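Local coordinates for protein dicer Related Helicase (Caenorhabditis elegans, PDB 6M6S) that probably hydrolyses ATP as a Dicer-related, RIG-I-like RNA helicase, with this C-terminal domain binding the 5'-triphosphate end of double-stranded RNA, at residues B[84-89]-B[144-149]; B[33-38]-B[78-83]; B[94-99]-B[105-110]. All blocks are in the same frame, centred on the assembly; numbering follows the deposited sequence.

Contact 1 (B[84-89]-B[144-149]). With nucleotides of chain D.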
loop_
_atom_site.group_PDB
_atom_site.type_symbol
_atom_site.label_atom_id
_atom_site.label_comp_id
_atom_site.label_asym_id
_atom_site.label_seq_id
_atom_site.Cartn_x
_atom_site.Cartn_y
_atom_site.Cartn_z
ATOM N N GLY B 84 9.641 29.272 4.535
ATOM C CA GLY B 84 8.823 30.289 5.172
ATOM C C GLY B 84 7.319 30.172 4.975
ATOM O O GLY B 84 6.578 31.039 5.405
ATOM N N THR B 85 6.862 29.119 4.308
ATOM C CA THR B 85 5.436 28.930 3.990
ATOM C C THR B 85 4.914 27.673 4.659
ATOM O O THR B 85 5.515 26.592 4.550
ATOM C CB THR B 85 5.224 28.783 2.434
ATOM O OG1 THR B 85 5.677 29.972 1.755
ATOM C CG2 THR B 85 3.756 28.520 2.070
ATOM N N TYR B 86 3.756 27.748 5.308
ATOM C CA TYR B 86 3.142 26.555 5.868
ATOM C C TYR B 86 2.442 25.699 4.821
ATOM O O TYR B 86 1.660 26.211 4.024
ATOM C CB TYR B 86 2.102 26.913 6.961
ATOM C CG TYR B 86 2.702 27.627 8.155
ATOM C CD1 TYR B 86 3.811 27.088 8.830
ATOM C CD2 TYR B 86 2.190 28.849 8.605
ATOM C CE1 TYR B 86 4.401 27.745 9.913
ATOM C CE2 TYR B 86 2.784 29.523 9.701
ATOM C CZ TYR B 86 3.876 28.937 10.354
ATOM O OH TYR B 86 4.486 29.578 11.431
ATOM N N LEU B 87 2.724 24.400 4.815
ATOM C CA LEU B 87 2.177 23.439 3.848
ATOM C C LEU B 87 1.849 22.145 4.532
ATOM O O LEU B 87 2.631 21.651 5.350
ATOM C CB LEU B 87 3.236 23.134 2.770
ATOM C CG LEU B 87 3.759 24.290 1.920
ATOM C CD1 LEU B 87 4.911 23.789 0.988
ATOM C CD2 LEU B 87 2.628 24.858 1.039
ATOM N N PRO B 88 0.727 21.505 4.163
ATOM C CA PRO B 88 0.397 20.173 4.687
ATOM C C PRO B 88 1.170 19.100 3.926
ATOM O O PRO B 88 1.400 19.214 2.718
ATOM C CB PRO B 88 -1.090 20.007 4.390
ATOM C CG PRO B 88 -1.570 21.351 3.906
ATOM C CD PRO B 88 -0.390 22.174 3.433
ATOM N N GLN B 89 1.624 18.095 4.667
ATOM C CA GLN B 89 2.126 16.853 4.064
ATOM C C GLN B 89 1.201 15.719 4.421
ATOM O O GLN B 89 1.159 15.229 5.575
ATOM C CB GLN B 89 3.505 16.584 4.625
ATOM C CG GLN B 89 4.224 15.399 3.883
ATOM C CD GLN B 89 5.450 15.011 4.663
ATOM O OE1 GLN B 89 5.359 14.345 5.716
ATOM N NE2 GLN B 89 6.611 15.470 4.195
ATOM N N GLU B 144 -6.704 30.628 13.551
ATOM C CA GLU B 144 -6.478 29.779 14.701
ATOM C C GLU B 144 -5.491 28.665 14.329
ATOM O O GLU B 144 -4.652 28.336 15.172
ATOM C CB GLU B 144 -7.751 29.147 15.178
ATOM C CG GLU B 144 -8.730 30.192 15.712
ATOM C CD GLU B 144 -9.869 29.543 16.445
ATOM O OE1 GLU B 144 -10.419 28.537 15.927
ATOM O OE2 GLU B 144 -10.207 30.038 17.544
ATOM N N LYS B 145 -5.566 28.145 13.104
ATOM C CA LYS B 145 -4.568 27.154 12.657
ATOM C C LYS B 145 -3.185 27.803 12.540
ATOM O O LYS B 145 -2.142 27.212 12.880
ATOM C CB LYS B 145 -4.978 26.601 11.285
ATOM C CG LYS B 145 -6.292 25.847 11.259
ATOM C CD LYS B 145 -6.663 25.627 9.768
ATOM C CE LYS B 145 -8.149 25.383 9.578
ATOM N NZ LYS B 145 -8.568 24.050 9.989
ATOM N N LYS B 146 -3.141 29.002 11.987
ATOM C CA LYS B 146 -1.855 29.689 11.804
ATOM C C LYS B 146 -1.181 29.914 13.161
ATOM O O LYS B 146 0.051 29.842 13.251
ATOM C CB LYS B 146 -2.037 31.032 11.101
ATOM C CG LYS B 146 -0.725 31.647 10.531
ATOM C CD LYS B 146 -0.974 33.092 10.005
ATOM C CE LYS B 146 0.238 34.009 10.158
ATOM N NZ LYS B 146 0.438 34.614 11.558
ATOM N N ILE B 147 -1.971 30.239 14.198
ATOM C CA ILE B 147 -1.433 30.476 15.529
ATOM C C ILE B 147 -0.756 29.232 16.104
ATOM O O ILE B 147 0.324 29.375 16.677
ATOM C CB ILE B 147 -2.499 31.017 16.452
ATOM C CG1 ILE B 147 -2.770 32.455 16.021
ATOM C CG2 ILE B 147 -2.032 31.018 17.929
ATOM C CD1 ILE B 147 -4.051 33.052 16.640
ATOM N N VAL B 148 -1.362 28.053 15.879
ATOM C CA VAL B 148 -0.826 26.784 16.313
ATOM C C VAL B 148 0.487 26.559 15.591
ATOM O O VAL B 148 1.494 26.204 16.239
ATOM C CB VAL B 148 -1.812 25.609 16.112
ATOM C CG1 VAL B 148 -1.137 24.243 16.370
ATOM C CG2 VAL B 148 -3.000 25.700 17.048
ATOM N N LEU B 149 0.488 26.758 14.282
ATOM C CA LEU B 149 1.733 26.591 13.504
ATOM C C LEU B 149 2.834 27.565 13.934
ATOM O O LEU B 149 4.006 27.165 14.077
ATOM C CB LEU B 149 1.456 26.747 12.016
ATOM C CG LEU B 149 0.635 25.555 11.574
ATOM C CD1 LEU B 149 -0.106 25.852 10.272
ATOM C CD2 LEU B 149 1.583 24.336 11.358
ATOM P P G D 2 7.021 9.724 7.947
ATOM O OP1 G D 2 5.867 8.855 7.549
ATOM O OP2 G D 2 8.161 9.020 8.627
ATOM O "O5'" G D 2 7.507 10.379 6.575
ATOM C "C5'" G D 2 6.624 11.217 5.841
ATOM C "C4'" G D 2 7.333 11.799 4.650
ATOM O "O4'" G D 2 8.348 12.715 5.088
ATOM C "C3'" G D 2 8.089 10.817 3.758
ATOM O "O3'" G D 2 7.221 10.208 2.836
ATOM C "C2'" G D 2 9.072 11.736 3.052
ATOM O "O2'" G D 2 8.383 12.455 2.034
ATOM C "C1'" G D 2 9.416 12.721 4.165
ATOM N N9 G D 2 10.628 12.350 4.914
ATOM C C8 G D 2 10.687 11.744 6.171
ATOM N N7 G D 2 11.925 11.582 6.594
ATOM C C5 G D 2 12.703 12.136 5.569
ATOM C C6 G D 2 14.112 12.267 5.430
ATOM O O6 G D 2 14.973 11.925 6.224
ATOM N N1 G D 2 14.483 12.869 4.230
ATOM C C2 G D 2 13.602 13.319 3.269
ATOM N N2 G D 2 14.128 13.903 2.169
ATOM N N3 G D 2 12.284 13.204 3.391
ATOM C C4 G D 2 11.919 12.612 4.545
#
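A CH-pi contact between Tyr-86 and Leu-149 seats the long C-terminal helix 140-167 of this RIG-I-type C-terminal domain against the antiparallel sheet of strands 45-48, 61-69, 75-82 and 85-90. Leu-149 CB lies 3.7 Å from the centroid of the Tyr-86 ring and 11° off its normal, which puts one methylene over the middle of the face. The two side chains slide past each other in opposite directions: the tyrosine runs out to the helix, while Leu-149 comes back toward the strand and lays CD1 at 3.9 Å from Tyr-86 CG. With CG beside the backbone N, anti to the carbonyl carbon (chi1 -62°), the ring is directed at the helix. At the outer end of the ring, Tyr-86 OH arrives 3.6 Å from Leu-149 C. The Lys-146 chain runs at about a right angle to the tyrosine, its CG 4.2 Å from Tyr-86 CE2, before bending off to a salt bridge with Asp-150. The same carboxylate is hydrogen-bonded to Tyr-86 OH, so one acidic group ties down both polar ends and probably fixes how far the phenol extends. Strand 85-90 also reaches the RNA, where Gln-89 OE1 lies 3.4 Å from C5' of G2 of chain D and is hydrogen-bonded to a modified group of the RNA. Leu-149 and Val-148 pack on Val-47 of strand 45-48 and Ser-65 of strand 61-69, Tyr-86 leans on Leu-64, and Leu-87 meets Phe-129 and Met-132 of helix 126-132.

Contact 2 (B[33-38]-B[78-83]). With nucleotides of chain D; nucleotides of chain C.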
loop_
_atom_site.group_PDB
_atom_site.type_symbol
_atom_site.label_atom_id
_atom_site.label_comp_id
_atom_site.label_asym_id
_atom_site.label_seq_id
_atom_site.Cartn_x
_atom_site.Cartn_y
_atom_site.Cartn_z
ATOM N N ASN B 33 9.769 15.518 -0.225
ATOM C CA ASN B 33 8.615 15.733 0.631
ATOM C C ASN B 33 7.434 16.117 -0.252
ATOM O O ASN B 33 7.548 17.082 -1.017
ATOM C CB ASN B 33 8.917 16.931 1.539
ATOM C CG ASN B 33 9.935 16.595 2.602
ATOM O OD1 ASN B 33 9.570 16.111 3.677
ATOM N ND2 ASN B 33 11.205 16.860 2.324
ATOM N N TYR B 34 6.313 15.406 -0.151
ATOM C CA TYR B 34 5.207 15.551 -1.100
ATOM C C TYR B 34 4.189 16.421 -0.391
ATOM O O TYR B 34 3.540 15.955 0.603
ATOM C CB TYR B 34 4.662 14.150 -1.459
ATOM C CG TYR B 34 5.645 13.367 -2.338
ATOM C CD1 TYR B 34 6.799 12.799 -1.786
ATOM C CD2 TYR B 34 5.399 13.125 -3.687
ATOM C CE1 TYR B 34 7.674 12.092 -2.560
ATOM C CE2 TYR B 34 6.285 12.359 -4.444
ATOM C CZ TYR B 34 7.408 11.899 -3.881
ATOM O OH TYR B 34 8.290 11.128 -4.628
ATOM N N MET B 35 4.083 17.681 -0.838
ATOM C CA MET B 35 3.297 18.660 -0.073
ATOM C C MET B 35 2.059 19.052 -0.839
ATOM O O MET B 35 2.025 18.965 -2.058
ATOM C CB MET B 35 4.136 19.928 0.158
ATOM C CG MET B 35 5.548 19.597 0.674
ATOM S SD MET B 35 5.597 18.656 2.212
ATOM C CE MET B 35 4.941 19.935 3.312
ATOM N N VAL B 36 1.040 19.577 -0.135
ATOM C CA VAL B 36 -0.162 20.053 -0.822
ATOM C C VAL B 36 -0.115 21.553 -1.078
ATOM O O VAL B 36 0.002 22.361 -0.122
ATOM C CB VAL B 36 -1.438 19.696 0.017
ATOM C CG1 VAL B 36 -2.709 20.139 -0.774
ATOM C CG2 VAL B 36 -1.499 18.198 0.402
ATOM N N PHE B 37 -0.223 21.958 -2.348
ATOM C CA PHE B 37 -0.225 23.405 -2.691
ATOM C C PHE B 37 -1.590 23.886 -3.167
ATOM O O PHE B 37 -1.668 24.745 -4.022
ATOM C CB PHE B 37 0.836 23.698 -3.784
ATOM C CG PHE B 37 2.274 23.537 -3.293
ATOM C CD1 PHE B 37 2.865 22.280 -3.184
ATOM C CD2 PHE B 37 3.053 24.681 -2.996
ATOM C CE1 PHE B 37 4.205 22.139 -2.738
ATOM C CE2 PHE B 37 4.391 24.533 -2.532
ATOM C CZ PHE B 37 4.961 23.238 -2.422
ATOM N N ASP B 38 -2.664 23.374 -2.570
ATOM C CA ASP B 38 -4.027 23.891 -2.799
ATOM C C ASP B 38 -4.367 24.728 -1.548
ATOM O O ASP B 38 -4.473 24.151 -0.451
ATOM C CB ASP B 38 -5.019 22.718 -2.926
ATOM C CG ASP B 38 -6.457 23.143 -3.030
ATOM O OD1 ASP B 38 -6.755 24.361 -2.987
ATOM O OD2 ASP B 38 -7.340 22.261 -3.118
ATOM N N ARG B 78 1.395 15.697 8.600
ATOM C CA ARG B 78 2.042 16.699 9.432
ATOM C C ARG B 78 2.165 17.945 8.617
ATOM O O ARG B 78 2.411 17.882 7.396
ATOM C CB ARG B 78 3.427 16.201 9.799
ATOM C CG ARG B 78 4.122 17.048 10.785
ATOM C CD ARG B 78 5.291 16.246 11.384
ATOM N NE ARG B 78 5.801 16.990 12.483
ATOM C CZ ARG B 78 6.774 16.592 13.282
ATOM N NH1 ARG B 78 7.355 15.399 13.107
ATOM N NH2 ARG B 78 7.144 17.397 14.254
ATOM N N ALA B 79 2.048 19.114 9.256
ATOM C CA ALA B 79 2.302 20.346 8.516
ATOM C C ALA B 79 3.771 20.724 8.677
ATOM O O ALA B 79 4.412 20.367 9.679
ATOM C CB ALA B 79 1.408 21.486 9.080
ATOM N N TYR B 80 4.313 21.423 7.668
ATOM C CA TYR B 80 5.694 21.870 7.698
ATOM C C TYR B 80 5.723 23.353 7.402
ATOM O O TYR B 80 4.761 23.904 6.827
ATOM C CB TYR B 80 6.498 21.203 6.572
ATOM C CG TYR B 80 6.896 19.731 6.762
ATOM C CD1 TYR B 80 5.930 18.737 6.803
ATOM C CD2 TYR B 80 8.232 19.367 6.833
ATOM C CE1 TYR B 80 6.274 17.396 6.941
ATOM C CE2 TYR B 80 8.597 18.014 6.951
ATOM C CZ TYR B 80 7.620 17.061 7.014
ATOM O OH TYR B 80 7.968 15.727 7.087
ATOM N N LYS B 81 6.824 24.005 7.774
ATOM C CA LYS B 81 7.163 25.336 7.244
ATOM C C LYS B 81 8.312 25.145 6.270
ATOM O O LYS B 81 9.417 24.699 6.681
ATOM C CB LYS B 81 7.588 26.279 8.374
ATOM C CG LYS B 81 7.627 27.742 7.985
ATOM C CD LYS B 81 8.285 28.569 9.147
ATOM C CE LYS B 81 7.918 29.993 9.127
ATOM N NZ LYS B 81 8.036 30.599 10.507
ATOM N N ILE B 82 8.058 25.403 4.985
ATOM C CA ILE B 82 9.063 25.153 3.952
ATOM C C ILE B 82 9.294 26.467 3.250
ATOM O O ILE B 82 8.328 27.051 2.728
ATOM C CB ILE B 82 8.566 24.105 2.970
ATOM C CG1 ILE B 82 8.372 22.750 3.675
ATOM C CG2 ILE B 82 9.547 23.971 1.759
ATOM C CD1 ILE B 82 8.306 21.646 2.762
ATOM N N ARG B 83 10.532 26.965 3.280
ATOM C CA ARG B 83 10.882 28.251 2.691
ATOM C C ARG B 83 9.929 29.340 3.232
ATOM O O ARG B 83 9.454 30.210 2.485
ATOM C CB ARG B 83 10.849 28.205 1.159
ATOM C CG ARG B 83 11.653 27.089 0.519
ATOM C CD ARG B 83 12.609 27.606 -0.581
ATOM N NE ARG B 83 12.114 27.506 -1.965
ATOM C CZ ARG B 83 12.204 26.415 -2.744
ATOM N NH1 ARG B 83 12.732 25.279 -2.277
ATOM N NH2 ARG B 83 11.745 26.443 -4.000
ATOM P P G D 2 7.021 9.724 7.947
ATOM O OP1 G D 2 5.867 8.855 7.549
ATOM O OP2 G D 2 8.161 9.020 8.627
ATOM O "O5'" G D 2 7.507 10.379 6.575
ATOM C "C5'" G D 2 6.624 11.217 5.841
ATOM C "C4'" G D 2 7.333 11.799 4.650
ATOM O "O4'" G D 2 8.348 12.715 5.088
ATOM C "C3'" G D 2 8.089 10.817 3.758
ATOM O "O3'" G D 2 7.221 10.208 2.836
ATOM C "C2'" G D 2 9.072 11.736 3.052
ATOM O "O2'" G D 2 8.383 12.455 2.034
ATOM C "C1'" G D 2 9.416 12.721 4.165
ATOM N N9 G D 2 10.628 12.350 4.914
ATOM C C8 G D 2 10.687 11.744 6.171
ATOM N N7 G D 2 11.925 11.582 6.594
ATOM C C5 G D 2 12.703 12.136 5.569
ATOM C C6 G D 2 14.112 12.267 5.430
ATOM O O6 G D 2 14.973 11.925 6.224
ATOM N N1 G D 2 14.483 12.869 4.230
ATOM C C2 G D 2 13.602 13.319 3.269
ATOM N N2 G D 2 14.128 13.903 2.169
ATOM N N3 G D 2 12.284 13.204 3.391
ATOM C C4 G D 2 11.919 12.612 4.545
ATOM P P C C 12 20.656 18.952 1.897
ATOM O OP1 C C 12 21.022 20.224 1.211
ATOM O OP2 C C 12 21.343 18.627 3.164
ATOM O "O5'" C C 12 19.078 18.912 2.112
ATOM C "C5'" C C 12 18.196 19.374 1.106
ATOM C "C4'" C C 12 16.755 19.198 1.505
ATOM O "O4'" C C 12 16.496 17.824 1.835
ATOM C "C3'" C C 12 16.289 19.938 2.738
ATOM O "O3'" C C 12 16.082 21.316 2.506
ATOM C "C2'" C C 12 15.009 19.204 3.069
ATOM O "O2'" C C 12 13.971 19.640 2.203
ATOM C "C1'" C C 12 15.385 17.758 2.710
ATOM N N1 C C 12 15.756 16.999 3.925
ATOM C C2 C C 12 14.727 16.412 4.649
ATOM O O2 C C 12 13.565 16.505 4.201
ATOM N N3 C C 12 15.034 15.722 5.776
ATOM C C4 C C 12 16.295 15.674 6.199
ATOM N N4 C C 12 16.537 15.001 7.322
ATOM C C5 C C 12 17.365 16.283 5.487
ATOM C C6 C C 12 17.046 16.939 4.367
#
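Asn-33 ND2 is gripped twice: it gives a nearly straight hydrogen bond, 3.0 Å and 170°, to O2 of C12 in chain C, and another to the carbonyl of Val-30. O2 is a minor-groove acceptor, so the bond contacts the RNA end without, by itself, telling one base from another. Asn-33 OD1 lies 3.8 Å from Tyr-80 OH, with amide and ring planes 62° apart and no bond between them; each oxygen is hydrogen-bonded instead to a modified group of the bound RNA, probably its 5'-terminal nucleotide. Tyr-80 OH also lies 3.6 Å from O4' of G2 in chain D. Behind this polar front the contact becomes apolar. Met-35 bends twice along its chain, which brings its CE to 3.8 Å from Tyr-80 CD1; SD stands above the ring face at a distance, 5.0 Å from the centroid, a Met-aromatic contact. Ile-82 meets Met-35 tip to tip, CD1 to CE, at 3.8 Å. The two strands belong to different sheets and run almost perpendicular, 96° apart, their axes 9.0 Å from each other. Strand 85-90 joins them, bonding through its backbone to Val-36 on one side and Tyr-80 on the other, with Leu-87 against Met-35.

Contact 3 (B[94-99]-B[105-110]). With nucleotides of chain D.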
loop_
_atom_site.group_PDB
_atom_site.type_symbol
_atom_site.label_atom_id
_atom_site.label_comp_id
_atom_site.label_asym_id
_atom_site.label_seq_id
_atom_site.Cartn_x
_atom_site.Cartn_y
_atom_site.Cartn_z
ATOM N N ALA B 94 -2.554 7.356 4.898
ATOM C CA ALA B 94 -3.837 7.791 5.354
ATOM C C ALA B 94 -4.767 8.090 4.194
ATOM O O ALA B 94 -5.923 8.460 4.446
ATOM C CB ALA B 94 -3.621 9.124 6.106
ATOM N N LEU B 95 -4.266 7.864 2.981
ATOM C CA LEU B 95 -4.972 8.264 1.740
ATOM C C LEU B 95 -5.497 7.095 0.915
ATOM O O LEU B 95 -4.875 6.018 0.823
ATOM C CB LEU B 95 -4.046 9.049 0.841
ATOM C CG LEU B 95 -3.582 10.404 1.421
ATOM C CD1 LEU B 95 -2.678 11.036 0.394
ATOM C CD2 LEU B 95 -4.779 11.312 1.772
ATOM N N THR B 96 -6.662 7.333 0.314
ATOM C CA THR B 96 -7.137 6.509 -0.788
ATOM C C THR B 96 -7.162 7.431 -1.991
ATOM O O THR B 96 -7.676 8.573 -1.928
ATOM C CB THR B 96 -8.519 5.967 -0.500
ATOM O OG1 THR B 96 -8.416 5.037 0.604
ATOM C CG2 THR B 96 -9.035 5.110 -1.664
ATOM N N PHE B 97 -6.611 6.984 -3.127
ATOM C CA PHE B 97 -6.654 7.753 -4.368
ATOM C C PHE B 97 -7.820 7.268 -5.210
ATOM O O PHE B 97 -7.984 6.060 -5.406
ATOM C CB PHE B 97 -5.353 7.574 -5.126
ATOM C CG PHE B 97 -4.159 8.054 -4.351
ATOM C CD1 PHE B 97 -3.741 9.362 -4.444
ATOM C CD2 PHE B 97 -3.479 7.195 -3.527
ATOM C CE1 PHE B 97 -2.642 9.781 -3.706
ATOM C CE2 PHE B 97 -2.392 7.610 -2.771
ATOM C CZ PHE B 97 -1.974 8.938 -2.908
ATOM N N VAL B 98 -8.666 8.209 -5.667
ATOM C CA VAL B 98 -9.840 7.751 -6.429
ATOM C C VAL B 98 -9.817 8.385 -7.816
ATOM O O VAL B 98 -9.670 9.623 -7.921
ATOM C CB VAL B 98 -11.117 8.161 -5.708
ATOM C CG1 VAL B 98 -12.341 7.943 -6.636
ATOM C CG2 VAL B 98 -11.213 7.463 -4.333
ATOM N N GLN B 99 -9.998 7.578 -8.860
ATOM C CA GLN B 99 -10.199 8.109 -10.212
ATOM C C GLN B 99 -11.690 8.046 -10.471
ATOM O O GLN B 99 -12.246 6.999 -10.746
ATOM C CB GLN B 99 -9.444 7.285 -11.260
ATOM C CG GLN B 99 -8.904 8.165 -12.405
ATOM C CD GLN B 99 -10.020 8.933 -13.132
ATOM O OE1 GLN B 99 -11.004 8.332 -13.561
ATOM N NE2 GLN B 99 -9.876 10.256 -13.251
ATOM N N SER B 105 -10.301 2.852 -7.246
ATOM C CA SER B 105 -9.591 3.462 -6.147
ATOM C C SER B 105 -8.359 2.656 -5.814
ATOM O O SER B 105 -8.305 1.472 -6.143
ATOM C CB SER B 105 -10.461 3.640 -4.920
ATOM O OG SER B 105 -10.707 2.388 -4.363
ATOM N N MET B 106 -7.378 3.322 -5.185
ATOM C CA MET B 106 -6.066 2.653 -4.955
ATOM C C MET B 106 -5.455 3.117 -3.644
ATOM O O MET B 106 -5.538 4.298 -3.252
ATOM C CB MET B 106 -5.095 3.023 -6.090
ATOM C CG MET B 106 -5.528 2.601 -7.514
ATOM S SD MET B 106 -6.493 4.031 -8.141
ATOM C CE MET B 106 -6.459 3.549 -9.834
ATOM N N THR B 107 -4.788 2.219 -2.943
ATOM C CA THR B 107 -3.943 2.625 -1.829
ATOM C C THR B 107 -2.526 2.265 -2.206
ATOM O O THR B 107 -2.330 1.272 -2.977
ATOM C CB THR B 107 -4.313 2.009 -0.470
ATOM O OG1 THR B 107 -4.116 0.570 -0.476
ATOM C CG2 THR B 107 -5.785 2.303 -0.046
ATOM N N LYS B 108 -1.572 3.081 -1.731
ATOM C CA LYS B 108 -0.160 2.943 -2.122
ATOM C C LYS B 108 0.721 3.030 -0.858
ATOM O O LYS B 108 0.344 3.679 0.127
ATOM C CB LYS B 108 0.199 4.080 -3.088
ATOM C CG LYS B 108 -0.558 3.981 -4.444
ATOM C CD LYS B 108 -0.114 2.713 -5.190
ATOM C CE LYS B 108 -0.918 2.519 -6.507
ATOM N NZ LYS B 108 -0.624 1.215 -7.195
ATOM N N ALA B 109 1.781 2.236 -0.862
ATOM C CA ALA B 109 2.670 2.103 0.281
ATOM C C ALA B 109 3.623 3.301 0.390
ATOM O O ALA B 109 3.942 3.721 1.486
ATOM C CB ALA B 109 3.438 0.821 0.146
ATOM N N LYS B 110 3.990 3.890 -0.742
ATOM C CA LYS B 110 4.927 5.012 -0.717
ATOM C C LYS B 110 4.496 6.063 -1.735
ATOM O O LYS B 110 3.978 5.658 -2.781
ATOM C CB LYS B 110 6.287 4.519 -1.210
ATOM C CG LYS B 110 6.792 3.187 -0.626
ATOM C CD LYS B 110 8.310 3.037 -0.808
ATOM C CE LYS B 110 8.680 2.105 -1.963
ATOM N NZ LYS B 110 9.987 1.416 -1.671
ATOM P P G D 4 11.215 5.722 -1.002
ATOM O OP1 G D 4 10.548 4.963 -2.095
ATOM O OP2 G D 4 11.087 5.335 0.428
ATOM O "O5'" G D 4 12.792 5.751 -1.255
ATOM C "C5'" G D 4 13.323 6.275 -2.447
ATOM C "C4'" G D 4 14.822 6.320 -2.381
ATOM O "O4'" G D 4 15.275 7.300 -1.409
ATOM C "C3'" G D 4 15.497 5.044 -1.947
ATOM O "O3'" G D 4 15.551 4.131 -3.016
ATOM C "C2'" G D 4 16.855 5.550 -1.486
ATOM O "O2'" G D 4 17.624 5.945 -2.607
ATOM C "C1'" G D 4 16.450 6.837 -0.784
ATOM N N9 G D 4 16.162 6.642 0.646
ATOM C C8 G D 4 14.940 6.453 1.262
ATOM N N7 G D 4 15.073 6.301 2.552
ATOM C C5 G D 4 16.441 6.416 2.795
ATOM C C6 G D 4 17.191 6.351 4.002
ATOM O O6 G D 4 16.771 6.191 5.165
ATOM N N1 G D 4 18.563 6.489 3.747
ATOM C C2 G D 4 19.146 6.682 2.511
ATOM N N2 G D 4 20.492 6.796 2.462
ATOM N N3 G D 4 18.440 6.757 1.395
ATOM C C4 G D 4 17.119 6.610 1.616
HETATM O O HOH W 1 -2.392 5.274 -0.171
#
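Phe-97 and Met-106 form the tight end of this contact, an antiparallel hydrogen-bonded pair. Phe-97 N gives a straight bond to Met-106 O (2.9 Å, 171°), while the return bond from Met-106 N to Phe-97 O is short but more bent (2.8 Å, 145°). Phe-97 O is shared: Ser-105 CA presses a C-H against it at 3.1 Å. Met-106 O also meets the edge of the Phe-97 ring, 3.6 Å from CD2. On the face of Val-98 and Ser-105, Thr-96 adds its methyl; with CG2 anti to the backbone N, it lies against Ser-105 CB. This is a beta hairpin, strands 95-99 and 104-106, at the border of its sheet within the chain, and Ser-105 and Met-106 carry the sheet on as a parallel ladder into the second subunit. Thr-107 OG1 is held there too, by Asp-113 of that subunit. Beyond Met-106 the pairing opens and a water links the two strands, accepting from Lys-108 N at 2.8 Å and donating to Leu-95 O at 2.8 Å. Lys-108 sends its amine off to a salt bridge with Asp-117. Farther on, Lys-110, the N-cap residue of helix 111-117, lays its bent chain along a phosphate; its carbons come closest, CD 3.2 Å from OP1 of G4 in chain D, with NZ unbonded at 3.6 Å. With a glutamate in its place, that phosphate would probably lose a positive neighbour and face a like charge.

Overall arrangement
Contact 2 is the core of the three, with all its touching residues buried and its centre about 4 Å from the centre of the chain; contacts 1 and 3 are only partly buried. Contacts 1 and 2 share a sheet, strands 75-82 and 85-90 being neighbours joined by backbone bonds. Contact 3 stands apart, its centre about 25 Å from that of contact 1, near the zinc-bearing end and the subunit interface. Their chemistry follows: an aromatic face under a helix in contact 1, an apolar core around a methionine fronted by an RNA-contacting amide and phenol in contact 2, main-chain pairing with water in contact 3. Only in contact 2 do the meeting side chains themselves touch RNA.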